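Local atomic coordinates of GntR family transcriptional regulator (Streptococcus agalactiae, PDB entry 7B5U), a protein that probably regulates transcription as a GntR-family DNA-binding protein and binds the second messenger c-di-AMP through its dimeric RCK_C domain. Residues A[31-36]-A[60-65]. Sequence-based numbering, arbitrary orientation. Where two conformers were deposited one is given.
Sequences GATIVA and FFVGDE. With 2BA ((2R,3R,3aS,5R,7aR,9R,10R,10aS,12R,14aR)-2,9-bis(6-amino-9H-purin-9-yl)octahydro-2H,7H-difuro[3,2-d:3',2'-j][1,3,7,9,2,8 ]tetraoxadiphosphacyclododecine-3,5,10,12-tetrol 5,12-dioxide), chain C.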
ATOM      1  N   GLY A  31       4.861   5.040   7.932  1.00  6.22           N
ATOM      2  CA  GLY A  31       4.212   5.799   6.885  1.00  6.52           C
ATOM      3  C   GLY A  31       4.238   5.159   5.516  1.00  5.39           C
ATOM      4  O   GLY A  31       3.733   5.767   4.561  1.00  6.17           O
ATOM      5  N   ALA A  32       4.778   3.952   5.392  1.00  5.61           N
ATOM      6  CA  ALA A  32       4.914   3.293   4.102  1.00  5.44           C
ATOM      7  C   ALA A  32       3.715   2.418   3.778  1.00  5.38           C
ATOM      8  O   ALA A  32       3.151   1.763   4.660  1.00  5.97           O
ATOM      9  CB  ALA A  32       6.160   2.416   4.110  1.00  6.86           C
ATOM     10  N   THR A  33       3.357   2.378   2.498  1.00  5.18           N
ATOM     11  CA  THR A  33       2.381   1.415   2.001  1.00  5.29           C
ATOM     12  C   THR A  33       3.130   0.412   1.135  1.00  4.34           C
ATOM     13  O   THR A  33       3.661   0.774   0.071  1.00  5.28           O
ATOM     14  CB  THR A  33       1.277   2.105   1.206  1.00  5.15           C
ATOM     15  OG1 THR A  33       0.602   3.051   2.048  1.00  5.06           O
ATOM     16  CG2 THR A  33       0.255   1.096   0.702  1.00  6.65           C
ATOM     17  N   ILE A  34       3.205  -0.833   1.604  1.00  5.30           N
ATOM     18  CA  ILE A  34       3.921  -1.882   0.881  1.00  5.54           C
ATOM     19  C   ILE A  34       3.079  -2.356  -0.298  1.00  5.13           C
ATOM     20  O   ILE A  34       1.910  -2.729  -0.133  1.00  5.74           O
ATOM     21  CB  ILE A  34       4.276  -3.049   1.818  1.00  5.44           C
ATOM     22  CG1 ILE A  34       5.234  -2.588   2.927  1.00  6.20           C
ATOM     23  CG2 ILE A  34       4.842  -4.210   1.011  1.00  6.26           C
ATOM     24  CD1 ILE A  34       5.460  -3.635   4.012  1.00  6.49           C
ATOM     25  N   VAL A  35       3.669  -2.330  -1.495  1.00  5.74           N
ATOM     26  CA  VAL A  35       2.973  -2.756  -2.704  1.00  5.72           C
ATOM     27  C   VAL A  35       3.334  -4.175  -3.107  1.00  5.69           C
ATOM     28  O   VAL A  35       2.546  -4.839  -3.781  1.00  6.14           O
ATOM     29  CB  VAL A  35       3.177  -1.776  -3.874  1.00  7.00           C
ATOM     30  CG1 VAL A  35       2.606  -0.441  -3.520  1.00  9.33           C
ATOM     31  CG2 VAL A  35       4.640  -1.650  -4.262  1.00  8.65           C
ATOM     32  N   ALA A  36       4.521  -4.641  -2.718  1.00  5.61           N
ATOM     33  CA  ALA A  36       4.929  -5.994  -3.064  1.00  6.15           C
ATOM     34  C   ALA A  36       6.066  -6.438  -2.157  1.00  6.51           C
ATOM     35  O   ALA A  36       6.834  -5.616  -1.657  1.00  6.39           O
ATOM     36  CB  ALA A  36       5.389  -6.096  -4.522  1.00  8.52           C
ATOM     37  N   PHE A  60       8.940  -3.494  -1.529  1.00  5.81           N
ATOM     38  CA  PHE A  60       8.617  -2.389  -2.426  1.00  6.04           C
ATOM     39  C   PHE A  60       7.485  -1.593  -1.788  1.00  5.66           C
ATOM     40  O   PHE A  60       6.466  -2.173  -1.415  1.00  5.94           O
ATOM     41  CB  PHE A  60       8.176  -2.934  -3.791  1.00  6.64           C
ATOM     42  CG  PHE A  60       9.271  -3.665  -4.524  1.00  7.36           C
ATOM     43  CD1 PHE A  60       9.542  -4.996  -4.250  1.00  7.53           C
ATOM     44  CD2 PHE A  60      10.033  -3.019  -5.485  1.00  9.59           C
ATOM     45  CE1 PHE A  60      10.568  -5.664  -4.910  1.00 10.24           C
ATOM     46  CE2 PHE A  60      11.056  -3.691  -6.151  1.00 10.83           C
ATOM     47  CZ  PHE A  60      11.317  -5.013  -5.863  1.00 11.01           C
ATOM     48  N   PHE A  61       7.650  -0.278  -1.660  1.00  5.31           N
ATOM     49  CA  PHE A  61       6.667   0.521  -0.939  1.00  5.53           C
ATOM     50  C   PHE A  61       6.610   1.932  -1.509  1.00  6.42           C
ATOM     51  O   PHE A  61       7.594   2.435  -2.061  1.00  7.79           O
ATOM     52  CB  PHE A  61       6.964   0.575   0.568  1.00  6.26           C
ATOM     53  CG  PHE A  61       8.292   1.196   0.907  1.00  6.02           C
ATOM     54  CD1 PHE A  61       8.387   2.540   1.202  1.00  6.25           C
ATOM     55  CD2 PHE A  61       9.447   0.419   0.959  1.00  6.67           C
ATOM     56  CE1 PHE A  61       9.617   3.118   1.521  1.00  7.13           C
ATOM     57  CE2 PHE A  61      10.668   0.992   1.274  1.00  7.37           C
ATOM     58  CZ  PHE A  61      10.753   2.331   1.567  1.00  7.54           C
ATOM     59  N   VAL A  62       5.443   2.570  -1.374  1.00  5.95           N
ATOM     60  CA  VAL A  62       5.269   3.956  -1.771  1.00  6.51           C
ATOM     61  C   VAL A  62       5.328   4.854  -0.545  1.00  6.06           C
ATOM     62  O   VAL A  62       5.052   4.445   0.587  1.00  6.59           O
ATOM     63  CB  VAL A  62       3.998   4.214  -2.614  1.00  6.73           C
ATOM     64  CG1 VAL A  62       4.069   3.440  -3.918  1.00  7.37           C
ATOM     65  CG2 VAL A  62       2.728   3.895  -1.826  1.00  6.64           C
ATOM     66  N   GLY A  63       5.689   6.104  -0.796  1.00  7.40           N
ATOM     67  CA  GLY A  63       5.902   7.103   0.235  1.00  8.72           C
ATOM     68  C   GLY A  63       6.703   8.256  -0.351  1.00 10.10           C
ATOM     69  O   GLY A  63       6.708   8.468  -1.565  1.00 14.27           O
ATOM     70  N   ASP A  64       7.325   9.024   0.530  1.00  9.83           N
ATOM     71  CA  ASP A  64       8.274  10.043   0.112  1.00 10.50           C
ATOM     72  C   ASP A  64       9.635   9.729   0.731  1.00  9.24           C
ATOM     73  O   ASP A  64       9.839   8.676   1.333  1.00  9.20           O
ATOM     74  CB  ASP A  64       7.729  11.447   0.400  1.00 11.54           C
ATOM     75  CG  ASP A  64       7.549  11.730   1.877  1.00 12.07           C
ATOM     76  OD1 ASP A  64       6.975  12.799   2.193  1.00 15.14           O
ATOM     77  OD2 ASP A  64       7.998  10.926   2.722  1.00 12.40           O
ATOM     78  N   GLU A  65      10.572  10.667   0.595  1.00 10.73           N
ATOM     79  CA  GLU A  65      11.926  10.444   1.096  0.59 12.30           C
ATOM     80  C   GLU A  65      11.934  10.206   2.600  1.00  9.35           C
ATOM     81  O   GLU A  65      12.747   9.418   3.106  1.00 10.92           O
ATOM     82  CB  GLU A  65      12.821  11.629   0.732  0.59 17.46           C
ATOM     83  CG  GLU A  65      13.325  11.622  -0.708  0.59 23.58           C
ATOM     84  CD  GLU A  65      12.386  12.305  -1.698  0.59 27.27           C
ATOM     85  OE1 GLU A  65      12.856  12.635  -2.809  0.59 28.07           O
ATOM     86  OE2 GLU A  65      11.192  12.514  -1.381  0.59 28.49           O
TER
HETATM   87  P   2BA C 301      -4.219   0.500   9.006  1.00  5.01           P
HETATM   88  O1P 2BA C 301      -3.271   1.259   8.156  1.00  5.60           O
HETATM   89  O2P 2BA C 301      -4.792   1.193  10.197  1.00  5.18           O
HETATM   90  O5' 2BA C 301      -5.395  -0.056   8.035  1.00  5.18           O
HETATM   91  C5' 2BA C 301      -6.543  -0.642   8.604  1.00  5.82           C
HETATM   92  C4' 2BA C 301      -7.306  -1.367   7.458  1.00  5.31           C
HETATM   93  O4' 2BA C 301      -7.719  -0.463   6.570  1.00  5.33           O
HETATM   94  C3' 2BA C 301      -6.417  -2.403   6.724  1.00  5.27           C
HETATM   95  O3' 2BA C 301      -6.500  -3.607   7.395  1.00  5.68           O
HETATM   96  C2' 2BA C 301      -7.048  -2.347   5.311  1.00  5.88           C
HETATM   97  O2' 2BA C 301      -8.198  -3.289   5.208  1.00  6.23           O
HETATM   98  C1' 2BA C 301      -7.415  -1.062   5.145  1.00  5.54           C
HETATM   99  N9  2BA C 301      -6.423  -0.204   4.506  1.00  5.11           N
HETATM  100  C8  2BA C 301      -5.667   0.724   5.149  1.00  5.58           C
HETATM  101  N7  2BA C 301      -4.859   1.310   4.246  1.00  6.37           N
HETATM  102  C5  2BA C 301      -5.126   0.713   3.056  1.00  4.83           C
HETATM  103  C6  2BA C 301      -4.645   0.877   1.785  1.00  5.76           C
HETATM  104  N6  2BA C 301      -3.629   1.814   1.419  1.00  5.87           N
HETATM  105  N1  2BA C 301      -5.138   0.136   0.791  1.00  4.71           N
HETATM  106  C2  2BA C 301      -6.094  -0.801   1.025  1.00  5.79           C
HETATM  107  N3  2BA C 301      -6.605  -0.972   2.255  1.00  5.37           N
HETATM  108  C4  2BA C 301      -6.084  -0.203   3.232  1.00  4.20           C
HETATM  109  P1  2BA C 301      -5.371  -4.787   7.164  1.00  5.10           P
HETATM  110 O1P1 2BA C 301      -5.118  -5.021   5.715  1.00  5.57           O
HETATM  111 O2P1 2BA C 301      -5.830  -5.966   7.951  1.00  6.09           O
HETATM  112 O5'1 2BA C 301      -4.003  -4.148   7.784  1.00  5.12           O
HETATM  113 C5'1 2BA C 301      -3.894  -3.993   9.185  1.00  5.74           C
HETATM  114 C4'1 2BA C 301      -2.653  -3.077   9.445  1.00  5.16           C
HETATM  115 O4'1 2BA C 301      -1.551  -3.659   8.984  1.00  5.32           O
HETATM  116 C3'1 2BA C 301      -2.807  -1.709   8.736  1.00  4.47           C
HETATM  117 O3'1 2BA C 301      -3.498  -0.865   9.589  1.00  4.97           O
HETATM  118 C2'1 2BA C 301      -1.317  -1.371   8.471  1.00  5.46           C
HETATM  119 O2'1 2BA C 301      -0.722  -0.677   9.658  1.00  5.80           O
HETATM  120 C1'1 2BA C 301      -0.719  -2.556   8.233  1.00  5.41           C
HETATM  121  N91 2BA C 301      -0.671  -2.973   6.835  1.00  4.80           N
HETATM  122  C81 2BA C 301      -1.443  -3.900   6.211  1.00  5.77           C
HETATM  123  N71 2BA C 301      -1.104  -3.961   4.911  1.00  5.75           N
HETATM  124  C51 2BA C 301      -0.131  -3.035   4.739  1.00  4.26           C
HETATM  125  C61 2BA C 301       0.610  -2.605   3.651  1.00  5.47           C
HETATM  126  N61 2BA C 301       0.446  -3.181   2.352  1.00  6.31           N
HETATM  127  N11 2BA C 301       1.528  -1.675   3.802  1.00  5.09           N
HETATM  128  C21 2BA C 301       1.721  -1.097   5.010  1.00  5.22           C
HETATM  129  N31 2BA C 301       1.042  -1.473   6.099  1.00  5.07           N
HETATM  130  C41 2BA C 301       0.114  -2.429   5.918  1.00  4.42           C
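The F61 ring takes the methyl of A32 obliquely, A32 CB lying 3.7 Å from F61 CD1. F61 CG stands between the backbone N and the carbonyl carbon (chi1 61°), which turns the ring away from I34 and toward V67 and M71 of helix 65-74, while Y6 meets it from strand 6-9. At the edge of the F60 ring, in its plane, sits the carbonyl oxygen of A36, 3.8 Å from F60 CD1. The third flat group is an adenine of c-di-AMP, read by the I34 backbone along its Watson-Crick edge: I34 N donates to N11 (2.9 Å, 164°) and amino N61 to I34 O. I34 can offer both groups because it forms a non-hydrogen-bonded pair with F61, leaving its N-H and C=O turned away from strand 58-62. Strands 33-39 and 58-62 are the two central, antiparallel strands of the four-stranded sheet of the RCK_C (TrkA-C) domain. T33 and V62 make the adjoining hydrogen-bonded pair, with V62 N 2.9 Å from T33 O and T33 N giving a longer bond to V62 O. Beyond I34 the register slips by one in a classic beta bulge: V35 and A36 both face F60, V35 N bonding F60 O at 2.8 Å and A36 N reaching the same oxygen weakly, before F60 N returns to A36 O. At the bulge V35 CG2 lies 3.8 Å from F60 CB, and V35 CG1 meets V62 CG1, the two valines crossing at about a right angle. T33 and V35 also pack on their counterparts in the second subunit, whose S46 OG hydrogen-bonds T33 OG1.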